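Local coordinates for glycoside hydrolase family protein (Novosphingobium sp. PP1Y, PDB 6Q2F) that probably removes terminal alpha-L-rhamnose from glycosides by hydrolysis, as an alpha-L-rhamnosidase built around a beta/alpha barrel, at residues N63-T67 against Q97-L103; G70-D74 against V681-D686; F520-Y526 against R548-Y553; S798-L803 against P824-S829. One frame throughout, in Å; residues are numbered along the deposited sequence.

Interaction 1 of 4, residues N63-T67 against Q97-L103; sequences NGNIT and QIVDHRL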
# COMPACT_ATOMS: atom_id res chain seq x y z
N ASN A 63 8.27 -9.19 21.33
CA ASN A 63 8.54 -10.54 21.85
C ASN A 63 8.47 -10.59 23.38
O ASN A 63 9.34 -11.14 24.04
CB ASN A 63 9.91 -11.02 21.34
CG ASN A 63 10.12 -12.52 21.51
OD1 ASN A 63 11.24 -13.01 21.31
ND2 ASN A 63 9.06 -13.26 21.84
N GLY A 64 7.42 -10.00 23.94
CA GLY A 64 7.25 -10.05 25.38
C GLY A 64 8.12 -9.08 26.17
O GLY A 64 8.01 -9.05 27.41
N ASN A 65 8.98 -8.29 25.52
CA ASN A 65 9.81 -7.30 26.21
C ASN A 65 8.95 -6.09 26.58
O ASN A 65 8.90 -5.09 25.87
CB ASN A 65 10.99 -6.90 25.34
CG ASN A 65 12.09 -7.94 25.34
OD1 ASN A 65 12.67 -8.22 26.37
ND2 ASN A 65 12.38 -8.51 24.18
N ILE A 66 8.28 -6.19 27.73
CA ILE A 66 7.21 -5.26 28.11
C ILE A 66 7.26 -5.03 29.61
O ILE A 66 7.33 -5.99 30.38
CB ILE A 66 5.82 -5.83 27.76
CG1 ILE A 66 5.73 -6.25 26.29
CG2 ILE A 66 4.73 -4.84 28.13
CD1 ILE A 66 4.76 -7.44 26.08
N THR A 67 7.20 -3.77 30.03
CA THR A 67 6.96 -3.47 31.44
C THR A 67 6.01 -2.28 31.53
O THR A 67 5.98 -1.42 30.64
CB THR A 67 8.23 -3.13 32.24
OG1 THR A 67 8.80 -1.91 31.76
CG2 THR A 67 9.28 -4.25 32.17
N GLN A 97 15.94 -11.21 25.18
CA GLN A 97 15.23 -10.87 26.40
C GLN A 97 16.07 -9.87 27.19
O GLN A 97 17.17 -10.20 27.63
CB GLN A 97 14.94 -12.12 27.23
CG GLN A 97 14.02 -11.85 28.40
CD GLN A 97 13.86 -13.06 29.30
OE1 GLN A 97 13.83 -14.19 28.82
NE2 GLN A 97 13.76 -12.82 30.60
N ILE A 98 15.56 -8.66 27.34
CA ILE A 98 16.21 -7.63 28.14
C ILE A 98 15.36 -7.24 29.33
O ILE A 98 15.73 -6.34 30.08
CB ILE A 98 16.55 -6.40 27.29
CG1 ILE A 98 15.27 -5.74 26.80
CG2 ILE A 98 17.36 -6.84 26.09
CD1 ILE A 98 15.48 -4.30 26.32
N VAL A 99 14.22 -7.89 29.51
CA VAL A 99 13.44 -7.75 30.71
C VAL A 99 13.68 -8.96 31.60
O VAL A 99 14.11 -10.03 31.16
CB VAL A 99 11.95 -7.59 30.40
CG1 VAL A 99 11.73 -6.35 29.56
CG2 VAL A 99 11.43 -8.85 29.70
N ASP A 100 13.35 -8.79 32.88
CA ASP A 100 13.46 -9.87 33.84
C ASP A 100 12.62 -11.08 33.43
O ASP A 100 13.06 -12.23 33.59
CB ASP A 100 13.05 -9.33 35.21
CG ASP A 100 13.17 -10.36 36.28
OD1 ASP A 100 12.19 -11.11 36.46
OD2 ASP A 100 14.23 -10.41 36.94
N HIS A 101 11.43 -10.85 32.89
CA HIS A 101 10.60 -11.94 32.39
C HIS A 101 9.68 -11.46 31.27
O HIS A 101 9.01 -10.43 31.40
CB HIS A 101 9.77 -12.56 33.52
CG HIS A 101 8.96 -11.57 34.29
ND1 HIS A 101 9.49 -10.77 35.28
CD2 HIS A 101 7.65 -11.24 34.21
CE1 HIS A 101 8.55 -10.00 35.78
NE2 HIS A 101 7.42 -10.26 35.15
N ARG A 102 9.64 -12.23 30.19
CA ARG A 102 8.80 -11.88 29.06
C ARG A 102 7.33 -11.96 29.44
O ARG A 102 6.91 -12.86 30.19
CB ARG A 102 9.08 -12.81 27.88
CG ARG A 102 10.50 -12.73 27.31
CD ARG A 102 10.57 -13.53 26.01
NE ARG A 102 11.93 -13.90 25.59
CZ ARG A 102 12.65 -13.23 24.69
NH1 ARG A 102 12.18 -12.12 24.12
NH2 ARG A 102 13.86 -13.67 24.37
N LEU A 103 6.54 -11.01 28.94
CA LEU A 103 5.10 -11.01 29.14
C LEU A 103 4.47 -11.70 27.94
O LEU A 103 4.62 -11.24 26.81
CB LEU A 103 4.58 -9.58 29.30
CG LEU A 103 5.07 -8.83 30.54
CD1 LEU A 103 4.63 -7.38 30.55
CD2 LEU A 103 4.67 -9.53 31.82
O HOH W 1 8.06 -7.77 32.04

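Interaction 2 of 4, residues G70-D74 against V681-D686; sequences GIRKD and VHVPVD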
# COMPACT_ATOMS: atom_id res chain seq x y z
N GLY A 70 8.02 0.96 31.66
CA GLY A 70 8.41 1.47 30.37
C GLY A 70 7.24 2.05 29.58
O GLY A 70 7.41 3.01 28.83
N ILE A 71 6.05 1.47 29.74
CA ILE A 71 4.87 1.95 29.03
C ILE A 71 4.58 3.39 29.42
O ILE A 71 4.29 4.24 28.57
CB ILE A 71 3.67 1.03 29.32
CG1 ILE A 71 3.85 -0.33 28.64
CG2 ILE A 71 2.36 1.70 28.89
CD1 ILE A 71 2.82 -1.38 29.07
N ARG A 72 4.64 3.68 30.72
CA ARG A 72 4.41 5.04 31.18
C ARG A 72 5.45 6.00 30.62
O ARG A 72 5.10 7.08 30.15
CB ARG A 72 4.42 5.07 32.71
CG ARG A 72 4.61 6.47 33.31
CD ARG A 72 4.12 6.46 34.77
NE ARG A 72 2.66 6.41 34.82
CZ ARG A 72 1.95 6.06 35.89
NH1 ARG A 72 2.55 5.70 37.01
NH2 ARG A 72 0.63 6.08 35.82
N LYS A 73 6.74 5.63 30.69
CA LYS A 73 7.79 6.51 30.17
C LYS A 73 7.67 6.68 28.66
O LYS A 73 7.93 7.77 28.14
CB LYS A 73 9.16 5.98 30.56
CG LYS A 73 9.43 6.01 32.06
CD LYS A 73 10.56 5.05 32.44
CE LYS A 73 10.97 5.22 33.89
NZ LYS A 73 12.08 4.27 34.25
N ASP A 74 7.30 5.61 27.94
CA ASP A 74 6.99 5.76 26.51
C ASP A 74 5.90 6.80 26.29
O ASP A 74 6.05 7.72 25.47
CB ASP A 74 6.53 4.44 25.91
CG ASP A 74 7.66 3.46 25.68
OD1 ASP A 74 8.83 3.81 25.93
OD2 ASP A 74 7.36 2.34 25.22
N VAL A 681 9.07 1.52 18.77
CA VAL A 681 9.12 0.29 19.55
C VAL A 681 9.04 0.62 21.04
O VAL A 681 9.63 1.60 21.51
CB VAL A 681 10.40 -0.48 19.18
CG1 VAL A 681 10.81 -1.43 20.29
CG2 VAL A 681 10.18 -1.27 17.89
N HIS A 682 8.30 -0.20 21.78
CA HIS A 682 8.17 -0.01 23.22
C HIS A 682 9.50 -0.25 23.92
O HIS A 682 10.18 -1.25 23.66
CB HIS A 682 7.12 -0.98 23.77
CG HIS A 682 7.21 -1.20 25.24
ND1 HIS A 682 7.17 -0.17 26.15
CD2 HIS A 682 7.31 -2.34 25.97
CE1 HIS A 682 7.25 -0.66 27.38
NE2 HIS A 682 7.33 -1.98 27.29
N VAL A 683 9.86 0.67 24.81
CA VAL A 683 11.11 0.62 25.57
C VAL A 683 10.82 0.08 26.97
O VAL A 683 10.28 0.81 27.81
CB VAL A 683 11.78 1.99 25.63
CG1 VAL A 683 13.04 1.95 26.52
CG2 VAL A 683 12.10 2.48 24.23
N PRO A 684 11.10 -1.19 27.24
CA PRO A 684 10.72 -1.75 28.55
C PRO A 684 11.68 -1.43 29.68
O PRO A 684 11.25 -1.44 30.84
CB PRO A 684 10.70 -3.26 28.28
CG PRO A 684 11.83 -3.41 27.31
CD PRO A 684 11.61 -2.23 26.34
N VAL A 685 12.95 -1.15 29.39
CA VAL A 685 13.96 -0.86 30.41
C VAL A 685 14.82 0.28 29.89
O VAL A 685 15.02 0.43 28.68
CB VAL A 685 14.82 -2.10 30.76
CG1 VAL A 685 13.96 -3.24 31.30
CG2 VAL A 685 15.57 -2.59 29.54
N ASP A 686 15.34 1.09 30.80
CA ASP A 686 16.06 2.30 30.39
C ASP A 686 17.53 2.06 30.06
O ASP A 686 18.09 2.82 29.26
CB ASP A 686 15.95 3.39 31.46
CG ASP A 686 14.50 3.79 31.75
OD1 ASP A 686 13.61 3.47 30.94
OD2 ASP A 686 14.24 4.43 32.79

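Interaction 3 of 4, residues F520-Y526 against R548-Y553; sequences FQRLRGY and RFLYDY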
# COMPACT_ATOMS: atom_id res chain seq x y z
N PHE A 520 -22.79 -14.56 -6.27
CA PHE A 520 -22.54 -14.33 -7.69
C PHE A 520 -23.83 -13.95 -8.41
O PHE A 520 -23.86 -12.99 -9.19
CB PHE A 520 -21.91 -15.58 -8.30
CG PHE A 520 -21.53 -15.44 -9.75
CD1 PHE A 520 -22.50 -15.49 -10.75
CD2 PHE A 520 -20.20 -15.31 -10.12
CE1 PHE A 520 -22.15 -15.39 -12.07
CE2 PHE A 520 -19.84 -15.20 -11.44
CZ PHE A 520 -20.82 -15.25 -12.43
N GLN A 521 -24.91 -14.70 -8.15
CA GLN A 521 -26.19 -14.38 -8.77
C GLN A 521 -26.64 -12.97 -8.41
O GLN A 521 -27.09 -12.21 -9.28
CB GLN A 521 -27.24 -15.40 -8.33
CG GLN A 521 -28.63 -15.04 -8.78
CD GLN A 521 -28.86 -15.41 -10.21
OE1 GLN A 521 -28.63 -16.55 -10.61
NE2 GLN A 521 -29.31 -14.46 -11.01
N ARG A 522 -26.52 -12.59 -7.14
CA ARG A 522 -27.02 -11.28 -6.74
C ARG A 522 -26.16 -10.16 -7.33
O ARG A 522 -26.68 -9.11 -7.70
CB ARG A 522 -27.06 -11.18 -5.21
CG ARG A 522 -27.10 -9.72 -4.67
CD ARG A 522 -27.01 -9.68 -3.14
NE ARG A 522 -25.65 -9.92 -2.64
CZ ARG A 522 -24.72 -8.98 -2.50
NH1 ARG A 522 -24.98 -7.72 -2.85
NH2 ARG A 522 -23.51 -9.30 -2.04
N LEU A 523 -24.84 -10.37 -7.43
CA LEU A 523 -23.96 -9.29 -7.86
C LEU A 523 -23.76 -9.25 -9.36
O LEU A 523 -23.55 -8.16 -9.90
CB LEU A 523 -22.58 -9.41 -7.17
CG LEU A 523 -22.50 -9.09 -5.67
CD1 LEU A 523 -21.25 -9.71 -5.01
CD2 LEU A 523 -22.48 -7.58 -5.46
N ARG A 524 -23.76 -10.39 -10.04
CA ARG A 524 -23.52 -10.42 -11.48
C ARG A 524 -24.79 -10.60 -12.30
O ARG A 524 -24.76 -10.40 -13.52
CB ARG A 524 -22.53 -11.54 -11.84
CG ARG A 524 -21.26 -11.57 -10.96
CD ARG A 524 -20.22 -10.59 -11.46
NE ARG A 524 -20.50 -9.21 -11.09
CZ ARG A 524 -20.09 -8.65 -9.96
NH1 ARG A 524 -19.40 -9.38 -9.08
NH2 ARG A 524 -20.36 -7.37 -9.69
N GLY A 525 -25.89 -11.02 -11.68
CA GLY A 525 -27.15 -11.13 -12.38
C GLY A 525 -27.39 -12.41 -13.15
O GLY A 525 -28.36 -12.46 -13.91
N TYR A 526 -26.54 -13.43 -13.02
CA TYR A 526 -26.81 -14.70 -13.68
C TYR A 526 -26.24 -15.85 -12.85
O TYR A 526 -25.42 -15.65 -11.96
CB TYR A 526 -26.24 -14.75 -15.12
CG TYR A 526 -24.71 -14.68 -15.26
CD1 TYR A 526 -24.04 -13.46 -15.19
CD2 TYR A 526 -23.95 -15.83 -15.52
CE1 TYR A 526 -22.64 -13.38 -15.34
CE2 TYR A 526 -22.55 -15.76 -15.68
CZ TYR A 526 -21.92 -14.54 -15.59
OH TYR A 526 -20.54 -14.48 -15.75
N ARG A 548 -14.91 -14.28 -19.67
CA ARG A 548 -15.76 -13.29 -19.02
C ARG A 548 -16.41 -13.86 -17.77
O ARG A 548 -16.55 -13.16 -16.77
CB ARG A 548 -16.82 -12.77 -19.99
CG ARG A 548 -16.22 -11.87 -21.05
CD ARG A 548 -17.26 -11.48 -22.08
NE ARG A 548 -16.63 -10.68 -23.11
CZ ARG A 548 -17.28 -10.06 -24.09
NH1 ARG A 548 -18.61 -10.14 -24.18
NH2 ARG A 548 -16.60 -9.35 -24.96
N PHE A 549 -16.79 -15.14 -17.79
CA PHE A 549 -17.29 -15.72 -16.56
C PHE A 549 -16.24 -15.66 -15.47
O PHE A 549 -16.54 -15.32 -14.32
CB PHE A 549 -17.73 -17.16 -16.73
CG PHE A 549 -17.81 -17.89 -15.42
CD1 PHE A 549 -18.79 -17.57 -14.50
CD2 PHE A 549 -16.87 -18.85 -15.08
CE1 PHE A 549 -18.87 -18.21 -13.28
CE2 PHE A 549 -16.94 -19.50 -13.86
CZ PHE A 549 -17.93 -19.17 -12.96
N LEU A 550 -15.00 -16.02 -15.80
CA LEU A 550 -13.96 -16.01 -14.78
C LEU A 550 -13.71 -14.60 -14.26
O LEU A 550 -13.58 -14.40 -13.05
CB LEU A 550 -12.68 -16.66 -15.34
CG LEU A 550 -12.95 -18.13 -15.72
CD1 LEU A 550 -11.86 -18.72 -16.62
CD2 LEU A 550 -13.15 -18.99 -14.47
N TYR A 551 -13.70 -13.61 -15.16
CA TYR A 551 -13.68 -12.21 -14.74
C TYR A 551 -14.80 -11.92 -13.74
O TYR A 551 -14.58 -11.30 -12.69
CB TYR A 551 -13.81 -11.27 -15.95
CG TYR A 551 -14.04 -9.81 -15.58
CD1 TYR A 551 -15.32 -9.31 -15.39
CD2 TYR A 551 -12.97 -8.94 -15.38
CE1 TYR A 551 -15.54 -7.98 -15.03
CE2 TYR A 551 -13.17 -7.60 -15.03
CZ TYR A 551 -14.46 -7.14 -14.84
OH TYR A 551 -14.69 -5.81 -14.49
N ASP A 552 -16.03 -12.33 -14.08
CA ASP A 552 -17.17 -12.13 -13.19
C ASP A 552 -16.97 -12.85 -11.86
O ASP A 552 -17.40 -12.36 -10.80
CB ASP A 552 -18.46 -12.64 -13.86
CG ASP A 552 -18.94 -11.71 -14.97
OD1 ASP A 552 -18.56 -10.51 -14.92
OD2 ASP A 552 -19.69 -12.17 -15.86
N TYR A 553 -16.34 -14.03 -11.90
CA TYR A 553 -16.09 -14.76 -10.66
C TYR A 553 -15.07 -14.03 -9.81
O TYR A 553 -15.29 -13.81 -8.61
CB TYR A 553 -15.65 -16.18 -10.98
CG TYR A 553 -15.68 -17.11 -9.80
CD1 TYR A 553 -16.83 -17.83 -9.49
CD2 TYR A 553 -14.56 -17.27 -8.99
CE1 TYR A 553 -16.85 -18.69 -8.41
CE2 TYR A 553 -14.57 -18.12 -7.90
CZ TYR A 553 -15.73 -18.83 -7.62
OH TYR A 553 -15.77 -19.68 -6.54

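Interaction 4 of 4, residues S798-L803 against P824-S829; sequences SSHMTL and PIATPS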
# COMPACT_ATOMS: atom_id res chain seq x y z
N SER A 798 -9.81 1.14 -18.47
CA SER A 798 -11.20 1.43 -18.79
C SER A 798 -11.54 1.22 -20.26
O SER A 798 -12.71 1.33 -20.63
CB SER A 798 -11.55 2.86 -18.39
OG SER A 798 -10.70 3.76 -19.04
N SER A 799 -10.56 0.90 -21.11
CA SER A 799 -10.89 0.41 -22.44
C SER A 799 -11.75 -0.84 -22.40
O SER A 799 -12.45 -1.14 -23.38
CB SER A 799 -9.62 0.14 -23.25
OG SER A 799 -9.02 -1.07 -22.86
N HIS A 800 -11.73 -1.60 -21.30
CA HIS A 800 -12.72 -2.63 -21.05
C HIS A 800 -13.69 -2.06 -20.03
O HIS A 800 -13.30 -1.76 -18.89
CB HIS A 800 -12.10 -3.92 -20.52
CG HIS A 800 -11.25 -4.65 -21.52
ND1 HIS A 800 -10.09 -4.12 -22.04
CD2 HIS A 800 -11.37 -5.88 -22.06
CE1 HIS A 800 -9.54 -4.98 -22.88
NE2 HIS A 800 -10.30 -6.06 -22.90
N MSE A 801 -14.94 -1.92 -20.42
CA MSE A 801 -15.94 -1.31 -19.57
C MSE A 801 -17.23 -2.10 -19.60
O MSE A 801 -17.69 -2.56 -20.65
CB MSE A 801 -16.18 0.14 -19.97
CG MSE A 801 -17.09 0.91 -19.03
SE MSE A 801 -17.37 2.70 -19.71
CE MSE A 801 -15.57 3.36 -19.49
N THR A 802 -17.83 -2.23 -18.43
CA THR A 802 -19.04 -3.00 -18.29
C THR A 802 -20.26 -2.15 -18.67
O THR A 802 -20.21 -0.91 -18.68
CB THR A 802 -19.10 -3.52 -16.85
OG1 THR A 802 -19.91 -4.68 -16.79
CG2 THR A 802 -19.63 -2.45 -15.92
N LEU A 803 -21.35 -2.82 -19.04
CA LEU A 803 -22.56 -2.09 -19.38
C LEU A 803 -23.02 -1.24 -18.21
O LEU A 803 -23.41 -0.08 -18.38
CB LEU A 803 -23.67 -3.04 -19.83
CG LEU A 803 -24.99 -2.32 -20.15
CD1 LEU A 803 -24.80 -1.26 -21.23
CD2 LEU A 803 -26.07 -3.31 -20.57
N PRO A 824 -14.52 2.78 -25.02
CA PRO A 824 -14.09 1.42 -24.67
C PRO A 824 -14.31 0.47 -25.83
O PRO A 824 -15.11 0.73 -26.73
CB PRO A 824 -15.00 1.08 -23.49
CG PRO A 824 -16.24 1.82 -23.79
CD PRO A 824 -15.77 3.15 -24.35
N ILE A 825 -13.56 -0.63 -25.82
CA ILE A 825 -13.58 -1.56 -26.94
C ILE A 825 -14.37 -2.83 -26.64
O ILE A 825 -14.73 -3.55 -27.58
CB ILE A 825 -12.16 -1.93 -27.40
CG1 ILE A 825 -11.43 -2.71 -26.31
CG2 ILE A 825 -11.36 -0.68 -27.75
CD1 ILE A 825 -10.02 -3.08 -26.68
N ALA A 826 -14.64 -3.13 -25.37
CA ALA A 826 -15.36 -4.36 -25.05
C ALA A 826 -15.87 -4.29 -23.62
O ALA A 826 -15.38 -3.51 -22.80
CB ALA A 826 -14.46 -5.60 -25.22
N THR A 827 -16.98 -5.20 -23.31
CA THR A 827 -17.15 -5.41 -21.88
C THR A 827 -16.34 -6.62 -21.43
O THR A 827 -16.17 -7.57 -22.20
CB THR A 827 -18.62 -5.64 -21.51
OG1 THR A 827 -18.70 -6.03 -20.13
CG2 THR A 827 -19.26 -6.76 -22.36
N PRO A 828 -15.83 -6.59 -20.20
CA PRO A 828 -15.17 -7.79 -19.64
C PRO A 828 -16.11 -8.79 -19.01
O PRO A 828 -15.65 -9.87 -18.59
CB PRO A 828 -14.25 -7.19 -18.57
CG PRO A 828 -15.06 -6.06 -18.04
CD PRO A 828 -15.73 -5.44 -19.28
N SER A 829 -17.40 -8.47 -18.90
CA SER A 829 -18.36 -9.24 -18.13
C SER A 829 -19.38 -9.92 -19.03
O SER A 829 -19.64 -9.48 -20.16
CB SER A 829 -19.08 -8.32 -17.13
OG SER A 829 -20.12 -8.99 -16.44
O HOH W 2 -21.57 -6.05 -19.08

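Interaction 1 of 4, residues N63-T67 against Q97-L103
N63 opens the segment by offering its backbone: R102 NH1 donates to N63 O over 3.0 Å. N63 OD1 lies over a face of the same guanidinium, but it takes its hydrogen bond from the backbone N of T95, whose carbonyl in turn binds R102 NH1. At G64 the two backbones draw together, G64 CA lying 4.4 Å from R102 CA. L103 N donates to G64 O at 2.9 Å, nearly straight, and a CB on G64 would run into R102 CB. These are the loops that follow the first two strands, 56-62 and 85-91, of a (beta/alpha)8 barrel, so they meet at the C-terminal end of the strands. N65, centre of an inverse gamma turn, sends its amide across: N65 OD1 accepts from I98 N at 3.1 Å, while its ND2 reaches the carbonyls of M62 and P96. Next, I66 rests its side chain on L103, with I66 CB 3.4 Å from L103 CD1, and a water donates to both I66 O (2.5 Å) and H101 O (2.9 Å). T67 touches V99 lightly, T67 CG2 to V99 CG1 at 4.2 Å; its hydroxyl N-caps helix 68-81 through the backbone N of G70 and also bonds P684 O.

Interaction 2 of 4, residues G70-D74 against V681-D686
A buried histidine-carboxylate pair ties the first helix of the (beta/alpha)8 barrel, 68-81, to the loop that follows its last strand, 674-677. H682 ND1 donates to D74 OD2 at 2.7 Å, the oxygen lying near the plane of the ring at its edge. V683 N donates to the same D74 OD2 at 3.0 Å and more weakly to D74 OD1 at 3.5 Å, so one carboxylate holds both a ring and a backbone amide. W59 NE1, from the first strand, and R703 give D74 further partners. With ND1 as the donor, H682 NE2 is left to accept from the backbone N of T67. Because strands 56-62 and 674-677 are neighbours where the barrel closes, residues over 600 positions apart in sequence lie side by side here. The backbones come closest at G70, whose CA is 3.2 Å from V683 O in a CA-H...O contact; a CB at this position would fall only 2.2 Å from V683 O. H682 CE1 sits 3.6 Å from I71 CG1. One residue before D74, K73 NZ forms a salt bridge to D686 OD2 at 2.6 Å; K73 also pairs with D69, and D686 with R703.

Interaction 3 of 4, residues F520-Y526 against R548-Y553
The ring of F520 reaches from one helix onto the flank of the next, where it overlaps F549, D552 and Y553. F520 CZ lies 3.6 Å from F549 CE1, and the two rings meet obliquely, centroids 5.5 Å apart and planes at 48°; F520 CE2 sits 3.7 Å from Y553 N, with that N at the edge of the ring. One turn on, R524 lays its aliphatic part on the same helix, R524 CD being 3.4 Å from D552 O, while its guanidinium goes on to a salt bridge with D559. G525 then ends the helix with positive phi; a CB there would jam against the carbonyl O of R524. The turn brings Y526 back to the partner helix, where Y526 OH donates a very short hydrogen bond, 2.5 Å, to D552 OD2. F549 packs beside that tyrosine, F549 CD1 being 4.3 Å from Y526 CE2. D552 is shared further, with the hydroxyl of S829 and the backbone N of N830. The axes of the two helical segments cross at 101° and 11.4 Å: a short helix set almost square against the long helix 543-575, both lying in the helical connection between the adjacent parallel barrel strands 497-502 and 579-582.

Interaction 4 of 4, residues S798-L803 against P824-S829
Backbone hydrogen bonds come first: I825 N donates to S799 O at 2.7 Å and M801 N to A826 O at 2.9 Å. They make a single beta bridge between H800 and A826, with the two segments running the same way. CA-H...O contacts reinforce it, H800 CA to A826 O at 3.3 Å and T827 CA to M801 O at 3.2 Å. Two prolines supply much of the packing: P824 CB meets CB of M801, modelled as selenomethionine, at 3.8 Å, and P828 CD lies against the backbone, 3.7 Å from M801 C. H800 CE1 lies 4.3 Å from I825 CD1, and the H800 ring stacks on Y395. Among polar side chains, T827 OG1 accepts from S829 N at 3.0 Å, an ST turn, and a water lies 3.1 Å from T827 OG1 while accepting from L803 N at 3.2 Å. S829 OG caps T831 N and also bonds D552. Both segments follow parallel neighbouring strands, 788-794 and 818-820, which helix 803-814 connects as a beta-alpha-beta crossover; 798-803 leads into that helix, 824-829 into helix 831-834, and the long helix 543-575 packs against T827, P828 and S829.

The four contacts form two pairs whose centres lie 51 to 56 Å apart. Interactions 1 and 2 share the closing seam of the beta/alpha barrel: T67 bridges them, its hydroxyl to P684 and its backbone N to H682. Interaction 1 is partly buried and rests largely on backbone and amide hydrogen bonds, whereas interaction 2 is buried and charged. Interactions 3 and 4 touch at D552 and S829, joining helix 543-575 to the loops after two parallel strands of a separate mixed sheet. Interaction 3 is a buried, mainly aromatic helix crossing with one short polar bond; interaction 4, partly buried, is a loop pair held by a beta bridge and prolines.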